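Local coordinates for ESX-5 secretion system protein EccC5 (Mycobacterium tuberculosis, PDB 6J18) that binds ATP through its C-terminal FtsK/SpoIIIE-type ATPase domain and works in the ESX-5 type VII secretion system, which exports EsxN, PE_PGRS and PPE proteins, at residues Gly72-Ala77 and Leu88-Asn93; Asp166-Met171 and Ser220-Ala225; Arg243-Trp248 and Leu267-Ala272. All coordinates share one frame; numbering follows the deposited sequence.

Contact 1: Gly72-Ala77 and Leu88-Asn93; sequences GGIAWA and LNFAEN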
loop_
_atom_site.group_PDB
_atom_site.type_symbol
_atom_site.label_atom_id
_atom_site.label_comp_id
_atom_site.label_asym_id
_atom_site.label_seq_id
_atom_site.Cartn_x
_atom_site.Cartn_y
_atom_site.Cartn_z
ATOM N N GLY A 72 -9.957 2.073 13.259
ATOM C CA GLY A 72 -11.120 2.068 12.391
ATOM C C GLY A 72 -10.718 1.870 10.943
ATOM O O GLY A 72 -11.568 1.737 10.062
ATOM N N GLY A 73 -9.412 1.850 10.697
ATOM C CA GLY A 73 -8.888 1.669 9.356
ATOM C C GLY A 73 -8.295 0.292 9.127
ATOM O O GLY A 73 -8.594 -0.655 9.855
ATOM N N ILE A 74 -7.451 0.187 8.105
ATOM C CA ILE A 74 -6.839 -1.083 7.723
ATOM C C ILE A 74 -5.901 -1.613 8.807
ATOM O O ILE A 74 -4.854 -1.027 9.068
ATOM C CB ILE A 74 -6.065 -0.941 6.394
ATOM C CG1 ILE A 74 -7.038 -0.657 5.246
ATOM C CG2 ILE A 74 -5.242 -2.188 6.107
ATOM C CD1 ILE A 74 -6.365 -0.426 3.908
ATOM N N ALA A 75 -6.289 -2.720 9.434
ATOM C CA ALA A 75 -5.497 -3.331 10.500
ATOM C C ALA A 75 -4.663 -4.484 9.952
ATOM O O ALA A 75 -5.204 -5.522 9.568
ATOM C CB ALA A 75 -6.402 -3.817 11.624
ATOM N N TRP A 76 -3.347 -4.307 9.925
ATOM C CA TRP A 76 -2.487 -5.242 9.208
ATOM C C TRP A 76 -1.328 -5.798 10.034
ATOM O O TRP A 76 -0.560 -6.625 9.541
ATOM C CB TRP A 76 -1.940 -4.570 7.945
ATOM C CG TRP A 76 -1.152 -3.322 8.211
ATOM C CD1 TRP A 76 -1.647 -2.087 8.515
ATOM C CD2 TRP A 76 0.274 -3.186 8.185
ATOM N NE1 TRP A 76 -0.619 -1.193 8.686
ATOM C CE2 TRP A 76 0.572 -1.844 8.488
ATOM C CE3 TRP A 76 1.328 -4.071 7.935
ATOM C CZ2 TRP A 76 1.877 -1.363 8.549
ATOM C CZ3 TRP A 76 2.624 -3.593 7.997
ATOM C CH2 TRP A 76 2.888 -2.251 8.302
ATOM N N ALA A 77 -1.205 -5.356 11.283
ATOM C CA ALA A 77 -0.134 -5.837 12.156
ATOM C C ALA A 77 -0.408 -5.529 13.626
ATOM O O ALA A 77 -1.368 -4.835 13.956
ATOM C CB ALA A 77 1.202 -5.228 11.739
ATOM N N LEU A 88 -2.938 1.283 8.783
ATOM C CA LEU A 88 -2.570 2.250 7.763
ATOM C C LEU A 88 -3.225 3.572 8.143
ATOM O O LEU A 88 -4.413 3.780 7.894
ATOM C CB LEU A 88 -3.011 1.797 6.371
ATOM C CG LEU A 88 -2.219 0.650 5.739
ATOM C CD1 LEU A 88 -2.718 0.364 4.330
ATOM C CD2 LEU A 88 -0.732 0.972 5.730
ATOM N N ASN A 89 -2.452 4.450 8.772
ATOM C CA ASN A 89 -2.978 5.711 9.272
ATOM C C ASN A 89 -3.019 6.761 8.166
ATOM O O ASN A 89 -2.085 7.548 8.008
ATOM C CB ASN A 89 -2.135 6.207 10.451
ATOM C CG ASN A 89 -2.796 7.342 11.209
ATOM O OD1 ASN A 89 -3.786 7.917 10.757
ATOM N ND2 ASN A 89 -2.244 7.674 12.370
ATOM N N PHE A 90 -4.113 6.774 7.413
ATOM C CA PHE A 90 -4.235 7.640 6.244
ATOM C C PHE A 90 -4.303 9.122 6.613
ATOM O O PHE A 90 -4.108 9.988 5.759
ATOM C CB PHE A 90 -5.464 7.242 5.426
ATOM C CG PHE A 90 -5.311 5.925 4.717
ATOM C CD1 PHE A 90 -4.055 5.461 4.358
ATOM C CD2 PHE A 90 -6.418 5.149 4.416
ATOM C CE1 PHE A 90 -3.905 4.250 3.708
ATOM C CE2 PHE A 90 -6.274 3.935 3.764
ATOM C CZ PHE A 90 -5.016 3.486 3.410
ATOM N N ALA A 91 -4.573 9.413 7.883
ATOM C CA ALA A 91 -4.551 10.791 8.364
ATOM C C ALA A 91 -3.115 11.313 8.374
ATOM O O ALA A 91 -2.870 12.499 8.162
ATOM C CB ALA A 91 -5.168 10.888 9.749
ATOM N N GLU A 92 -2.172 10.408 8.624
ATOM C CA GLU A 92 -0.749 10.735 8.624
ATOM C C GLU A 92 -0.148 10.630 7.225
ATOM O O GLU A 92 0.496 11.564 6.744
ATOM C CB GLU A 92 0.021 9.817 9.578
ATOM C CG GLU A 92 0.157 10.357 10.990
ATOM C CD GLU A 92 1.039 9.486 11.872
ATOM O OE1 GLU A 92 1.698 8.559 11.345
ATOM O OE2 GLU A 92 1.079 9.732 13.097
ATOM N N ASN A 93 -0.344 9.480 6.587
ATOM C CA ASN A 93 0.214 9.239 5.265
ATOM C C ASN A 93 -0.660 8.292 4.449
ATOM O O ASN A 93 -1.248 7.355 4.988
ATOM C CB ASN A 93 1.631 8.679 5.384
ATOM C CG ASN A 93 2.417 8.813 4.094
ATOM O OD1 ASN A 93 2.269 8.009 3.173
ATOM N ND2 ASN A 93 3.257 9.838 4.023
HETATM O O HOH W 1 -6.697 2.493 6.831
#

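Contact 2: Asp166-Met171 and Ser220-Ala225; sequences DGVVAM and SPLHKA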
loop_
_atom_site.group_PDB
_atom_site.type_symbol
_atom_site.label_atom_id
_atom_site.label_comp_id
_atom_site.label_asym_id
_atom_site.label_seq_id
_atom_site.Cartn_x
_atom_site.Cartn_y
_atom_site.Cartn_z
ATOM N N ASP A 166 3.718 -4.593 -20.886
ATOM C CA ASP A 166 2.802 -3.849 -21.745
ATOM C C ASP A 166 1.473 -3.598 -21.042
ATOM O O ASP A 166 0.846 -2.555 -21.234
ATOM C CB ASP A 166 2.568 -4.594 -23.060
ATOM C CG ASP A 166 3.806 -4.642 -23.932
ATOM O OD1 ASP A 166 4.698 -3.787 -23.746
ATOM O OD2 ASP A 166 3.886 -5.531 -24.806
ATOM N N GLY A 167 1.053 -4.557 -20.225
ATOM C CA GLY A 167 -0.164 -4.417 -19.449
ATOM C C GLY A 167 -0.022 -3.351 -18.380
ATOM O O GLY A 167 -0.958 -2.599 -18.113
ATOM N N VAL A 168 1.156 -3.287 -17.766
ATOM C CA VAL A 168 1.426 -2.289 -16.738
ATOM C C VAL A 168 1.443 -0.887 -17.340
ATOM O O VAL A 168 0.824 0.030 -16.806
ATOM C CB VAL A 168 2.765 -2.556 -16.021
ATOM C CG1 VAL A 168 3.069 -1.444 -15.028
ATOM C CG2 VAL A 168 2.727 -3.900 -15.313
ATOM N N VAL A 169 2.145 -0.736 -18.460
ATOM C CA VAL A 169 2.224 0.544 -19.158
ATOM C C VAL A 169 0.833 1.061 -19.526
ATOM O O VAL A 169 0.509 2.226 -19.294
ATOM C CB VAL A 169 3.084 0.435 -20.437
ATOM C CG1 VAL A 169 2.881 1.652 -21.330
ATOM C CG2 VAL A 169 4.553 0.259 -20.080
ATOM N N ALA A 170 0.013 0.177 -20.087
ATOM C CA ALA A 170 -1.344 0.531 -20.491
ATOM C C ALA A 170 -2.218 0.886 -19.292
ATOM O O ALA A 170 -2.970 1.862 -19.331
ATOM C CB ALA A 170 -1.969 -0.609 -21.279
ATOM N N MET A 171 -2.115 0.093 -18.229
ATOM C CA MET A 171 -2.922 0.307 -17.033
ATOM C C MET A 171 -2.577 1.628 -16.351
ATOM O O MET A 171 -3.461 2.342 -15.879
ATOM C CB MET A 171 -2.738 -0.849 -16.047
ATOM C CG MET A 171 -3.642 -0.764 -14.828
ATOM S SD MET A 171 -3.340 -2.069 -13.620
ATOM C CE MET A 171 -1.818 -1.487 -12.886
ATOM N N SER A 220 10.558 3.594 -16.382
ATOM C CA SER A 220 9.567 3.095 -15.424
ATOM C C SER A 220 8.130 3.412 -15.807
ATOM O O SER A 220 7.776 4.572 -16.011
ATOM C CB SER A 220 9.853 3.659 -14.032
ATOM O OG SER A 220 8.811 3.331 -13.129
ATOM N N PRO A 221 7.300 2.367 -15.908
ATOM C CA PRO A 221 5.900 2.499 -16.325
ATOM C C PRO A 221 5.078 3.266 -15.301
ATOM O O PRO A 221 3.989 3.748 -15.612
ATOM C CB PRO A 221 5.418 1.043 -16.430
ATOM C CG PRO A 221 6.657 0.195 -16.354
ATOM C CD PRO A 221 7.647 0.979 -15.570
ATOM N N LEU A 222 5.611 3.382 -14.090
ATOM C CA LEU A 222 4.901 4.011 -12.984
ATOM C C LEU A 222 5.107 5.524 -12.948
ATOM O O LEU A 222 4.636 6.193 -12.029
ATOM C CB LEU A 222 5.353 3.399 -11.656
ATOM C CG LEU A 222 5.196 1.885 -11.498
ATOM C CD1 LEU A 222 5.577 1.455 -10.090
ATOM C CD2 LEU A 222 3.780 1.443 -11.831
ATOM N N HIS A 223 5.804 6.060 -13.945
ATOM C CA HIS A 223 6.182 7.472 -13.928
ATOM C C HIS A 223 4.977 8.403 -14.055
ATOM O O HIS A 223 5.043 9.565 -13.654
ATOM C CB HIS A 223 7.192 7.771 -15.041
ATOM C CG HIS A 223 6.580 7.911 -16.400
ATOM N ND1 HIS A 223 6.316 6.830 -17.213
ATOM C CD2 HIS A 223 6.190 9.007 -17.093
ATOM C CE1 HIS A 223 5.783 7.253 -18.346
ATOM N NE2 HIS A 223 5.697 8.570 -18.299
ATOM N N LYS A 224 3.876 7.893 -14.600
ATOM C CA LYS A 224 2.679 8.706 -14.796
ATOM C C LYS A 224 1.877 8.902 -13.508
ATOM O O LYS A 224 1.017 9.780 -13.436
ATOM C CB LYS A 224 1.781 8.089 -15.872
ATOM C CG LYS A 224 2.234 8.364 -17.298
ATOM C CD LYS A 224 1.189 7.908 -18.306
ATOM C CE LYS A 224 1.634 8.184 -19.735
ATOM N NZ LYS A 224 0.734 7.542 -20.735
ATOM N N ALA A 225 2.157 8.088 -12.495
ATOM C CA ALA A 225 1.452 8.192 -11.220
ATOM C C ALA A 225 2.227 9.028 -10.211
ATOM O O ALA A 225 1.669 9.486 -9.215
ATOM C CB ALA A 225 1.181 6.815 -10.650
#

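Contact 3: Arg243-Trp248 and Leu267-Ala272; sequences RTFGGW and LLVMDA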
loop_
_atom_site.group_PDB
_atom_site.type_symbol
_atom_site.label_atom_id
_atom_site.label_comp_id
_atom_site.label_asym_id
_atom_site.label_seq_id
_atom_site.Cartn_x
_atom_site.Cartn_y
_atom_site.Cartn_z
ATOM N N ARG A 243 9.251 -4.392 -2.362
ATOM C CA ARG A 243 10.472 -4.638 -3.121
ATOM C C ARG A 243 11.414 -5.540 -2.337
ATOM O O ARG A 243 11.512 -5.431 -1.117
ATOM C CB ARG A 243 11.179 -3.325 -3.462
ATOM C CG ARG A 243 12.350 -3.494 -4.423
ATOM C CD ARG A 243 13.266 -2.281 -4.419
ATOM N NE ARG A 243 14.283 -2.366 -5.464
ATOM C CZ ARG A 243 15.391 -3.096 -5.378
ATOM N NH1 ARG A 243 15.633 -3.816 -4.290
ATOM N NH2 ARG A 243 16.257 -3.109 -6.382
ATOM N N THR A 244 12.103 -6.434 -3.042
ATOM C CA THR A 244 13.138 -7.249 -2.419
ATOM C C THR A 244 14.249 -6.348 -1.883
ATOM O O THR A 244 14.529 -5.291 -2.448
ATOM C CB THR A 244 13.724 -8.276 -3.402
ATOM O OG1 THR A 244 14.045 -7.629 -4.639
ATOM C CG2 THR A 244 12.716 -9.384 -3.670
ATOM N N PHE A 245 14.874 -6.767 -0.789
ATOM C CA PHE A 245 15.820 -5.914 -0.080
ATOM C C PHE A 245 17.169 -5.808 -0.784
ATOM O O PHE A 245 17.889 -4.825 -0.608
ATOM C CB PHE A 245 16.013 -6.427 1.347
ATOM C CG PHE A 245 16.804 -5.501 2.222
ATOM C CD1 PHE A 245 16.262 -4.302 2.651
ATOM C CD2 PHE A 245 18.079 -5.840 2.633
ATOM C CE1 PHE A 245 16.984 -3.450 3.462
ATOM C CE2 PHE A 245 18.800 -4.998 3.449
ATOM C CZ PHE A 245 18.257 -3.797 3.860
ATOM N N GLY A 246 17.508 -6.820 -1.577
ATOM C CA GLY A 246 18.758 -6.828 -2.313
ATOM C C GLY A 246 18.908 -5.636 -3.239
ATOM O O GLY A 246 18.124 -5.460 -4.172
ATOM N N GLY A 247 19.917 -4.812 -2.976
ATOM C CA GLY A 247 20.174 -3.628 -3.777
ATOM C C GLY A 247 19.218 -2.493 -3.464
ATOM O O GLY A 247 18.855 -1.716 -4.348
ATOM N N TRP A 248 18.818 -2.388 -2.200
ATOM C CA TRP A 248 17.825 -1.399 -1.792
ATOM C C TRP A 248 18.324 0.039 -1.884
ATOM O O TRP A 248 17.623 0.908 -2.398
ATOM C CB TRP A 248 17.348 -1.668 -0.365
ATOM C CG TRP A 248 16.532 -0.538 0.188
ATOM C CD1 TRP A 248 16.967 0.465 1.005
ATOM C CD2 TRP A 248 15.145 -0.281 -0.061
ATOM N NE1 TRP A 248 15.934 1.324 1.289
ATOM C CE2 TRP A 248 14.805 0.890 0.647
ATOM C CE3 TRP A 248 14.156 -0.928 -0.808
ATOM C CZ2 TRP A 248 13.519 1.425 0.630
ATOM C CZ3 TRP A 248 12.881 -0.395 -0.823
ATOM C CH2 TRP A 248 12.574 0.770 -0.109
ATOM N N LEU A 267 7.825 2.993 5.988
ATOM C CA LEU A 267 8.622 1.941 5.373
ATOM C C LEU A 267 8.813 0.767 6.325
ATOM O O LEU A 267 9.485 0.889 7.349
ATOM C CB LEU A 267 9.980 2.489 4.933
ATOM C CG LEU A 267 10.999 1.481 4.398
ATOM C CD1 LEU A 267 10.510 0.833 3.118
ATOM C CD2 LEU A 267 12.334 2.165 4.170
ATOM N N LEU A 268 8.210 -0.368 5.987
ATOM C CA LEU A 268 8.383 -1.576 6.780
ATOM C C LEU A 268 9.599 -2.351 6.300
ATOM O O LEU A 268 9.601 -2.903 5.199
ATOM C CB LEU A 268 7.139 -2.463 6.712
ATOM C CG LEU A 268 7.199 -3.704 7.608
ATOM C CD1 LEU A 268 7.154 -3.306 9.077
ATOM C CD2 LEU A 268 6.079 -4.679 7.278
ATOM N N VAL A 269 10.637 -2.384 7.126
ATOM C CA VAL A 269 11.827 -3.158 6.805
ATOM C C VAL A 269 11.767 -4.504 7.513
ATOM O O VAL A 269 12.049 -4.605 8.707
ATOM C CB VAL A 269 13.115 -2.421 7.204
ATOM C CG1 VAL A 269 14.339 -3.231 6.793
ATOM C CG2 VAL A 269 13.149 -1.042 6.566
ATOM N N MET A 270 11.388 -5.540 6.773
ATOM C CA MET A 270 11.278 -6.875 7.344
ATOM C C MET A 270 12.672 -7.492 7.462
ATOM O O MET A 270 13.659 -6.763 7.593
ATOM C CB MET A 270 10.338 -7.737 6.496
ATOM C CG MET A 270 9.028 -7.014 6.160
ATOM S SD MET A 270 7.719 -8.027 5.437
ATOM C CE MET A 270 7.214 -9.003 6.850
ATOM N N ASP A 271 12.758 -8.819 7.435
ATOM C CA ASP A 271 14.048 -9.503 7.538
ATOM C C ASP A 271 15.048 -8.948 6.526
ATOM O O ASP A 271 14.798 -8.971 5.322
ATOM C CB ASP A 271 13.877 -11.008 7.333
ATOM C CG ASP A 271 15.203 -11.737 7.254
ATOM O OD1 ASP A 271 15.893 -11.827 8.290
ATOM O OD2 ASP A 271 15.555 -12.216 6.155
ATOM N N ALA A 272 16.172 -8.437 7.022
ATOM C CA ALA A 272 17.120 -7.729 6.167
ATOM C C ALA A 272 18.567 -7.831 6.650
ATOM O O ALA A 272 18.859 -8.462 7.665
ATOM C CB ALA A 272 16.713 -6.266 6.048
#

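Contact 1: Gly72-Ala77 and Leu88-Asn93
L88 fits between I74 and W76 and gives one methyl to each. Its CD1 meets CD1 of I74 at 3.8 Å. Its CD2 lies 3.7 Å from NE1 of the W76 indole. The two leucine branches thus do separate work, one against an aliphatic chain and one against the pyrrole part of a ring. The side chains of W76 and L88 run at about a right angle to each other. The indole reaches L88 because CG of W76 sits between its own backbone N and carbonyl carbon (chi1 59°). Further along, the extended I74 chain brings CD1 to CZ of F90 at 4.2 Å, a looser touch made obliquely to the phenyl ring. F90 stacks its ring on H238, and I117 and L120 of helix 106-120 pack against I74.

The polar edge is made by backbone atoms. L88 N donates to I74 O at 3.0 Å, in the carbonyl plane and with an N-H...O angle of 153°. L88 N and I74 O both sit at the edge of the W76 ring, near its plane. The indole NE1 is 3.4 Å from L88 N, but both are donors, so no bond joins them. A water also accepts from I74 N at 2.7 Å and donates to L88 O at 2.8 Å. One direct bond and one water bridge therefore tie I74 to L88. N89, the next residue, is the centre of an inverse gamma turn, and its carbonyl O accepts from both E92 N and N93 N.

The pairing continues the antiparallel hairpin of strands 75-79 and 85-87, where W76 and A77 both face V86 in a classic beta bulge.

Contact 2: Asp166-Met171 and Ser220-Ala225
P221 sets its ring against two neighbouring valines of helix 165-180. The tight part is at CB of the proline. CG1 of V168 comes to 3.7 Å from CB of P221, and CG2 of V169 to 3.8 Å from the same P221 CB. The two valines meet this carbon differently: V168 crosses the proline obliquely, V169 at about a right angle. V168 has CG1 opposite its backbone N (chi1 176°), which turns this methyl to the loop. CG1 of V168 also reaches CD2 of L222, at a looser 4.4 Å.

The contact joins the helix that follows strand 158-162 to the loop that follows strand 203-208, in the FtsK-type ATPase fold and away from the annotated sites. V168 is buried and also packs on V143 and A162 of the central sheet, while L222 reaches I211, L214 and M172.

V169 itself is exposed, so its side of the proline faces solvent. K224 packs on A176, further along the helix. No hydrogen bond crosses between the two segments. The loop is braced internally: S220 O accepts from H223 N and from H223 ND1, the latter at 2.9 Å and close to the imidazole plane. K224 CG lies over one face of that imidazole, toward the rim.

Contact 3: Arg243-Trp248 and Leu267-Ala272
The F245 ring takes the methyl of A272 on one face. CB of A272 stands 3.5 Å from the ring centroid and 9° off the ring normal, a well-centred CH-pi contact. All six ring carbons of F245 are within 3.9 Å of A272 CB. CG of F245 is anti to its backbone N (chi1 -171°), which carries the ring across to A272. CG1 of V269 approaches CE1 of F245 obliquely, at 4.3 Å.

The contact belongs to the parallel part of the mixed central sheet of the FtsK-type ATPase. Strands 237-244 and 267-269 flank strand 96-100, which leads to the predicted ATP-binding residues from G100 onward. The segments therefore meet through side chains, and no hydrogen bond joins them. F245 also bonds through its backbone to G100, and D271 forms a salt bridge with R101.

W248 is the second flat group. Its benzo ring meets L267, whose two methyls share the work. L267 CD2 is 3.8 Å from W248 CZ2, obliquely to the ring, and L267 CD1 is 3.8 Å from W248 CH2. I279 packs on F245, W248 and L267.

A type II turn from F245 to W248 brings both aromatic side chains to the same partner segment. R243 NH1 donates to G246 O at 3.0 Å, almost straight at 178°, from above the carbonyl plane, while the oxygen lies in the guanidinium plane.

The three contacts follow one another along the chain, each closing before the next opens. Contacts 1 and 3 have centres about 21 Å apart and reach the same mixed sheet. They touch where CZ3 of W76 packs on CD2 of L268 at 3.7 Å. Contact 2 stands apart: its centre is about 26 Å from that of contact 1, across the chain's centre, and about 23 Å from that of contact 3. The side chains of W76 and F245 are about 8 and 10 Å from the bound ATP, so contacts 1 and 3 lie nearer the nucleotide without these two residues touching it. Contact 2 joins helix 165-180 to the loop after strand 203-208, away from the annotated sites.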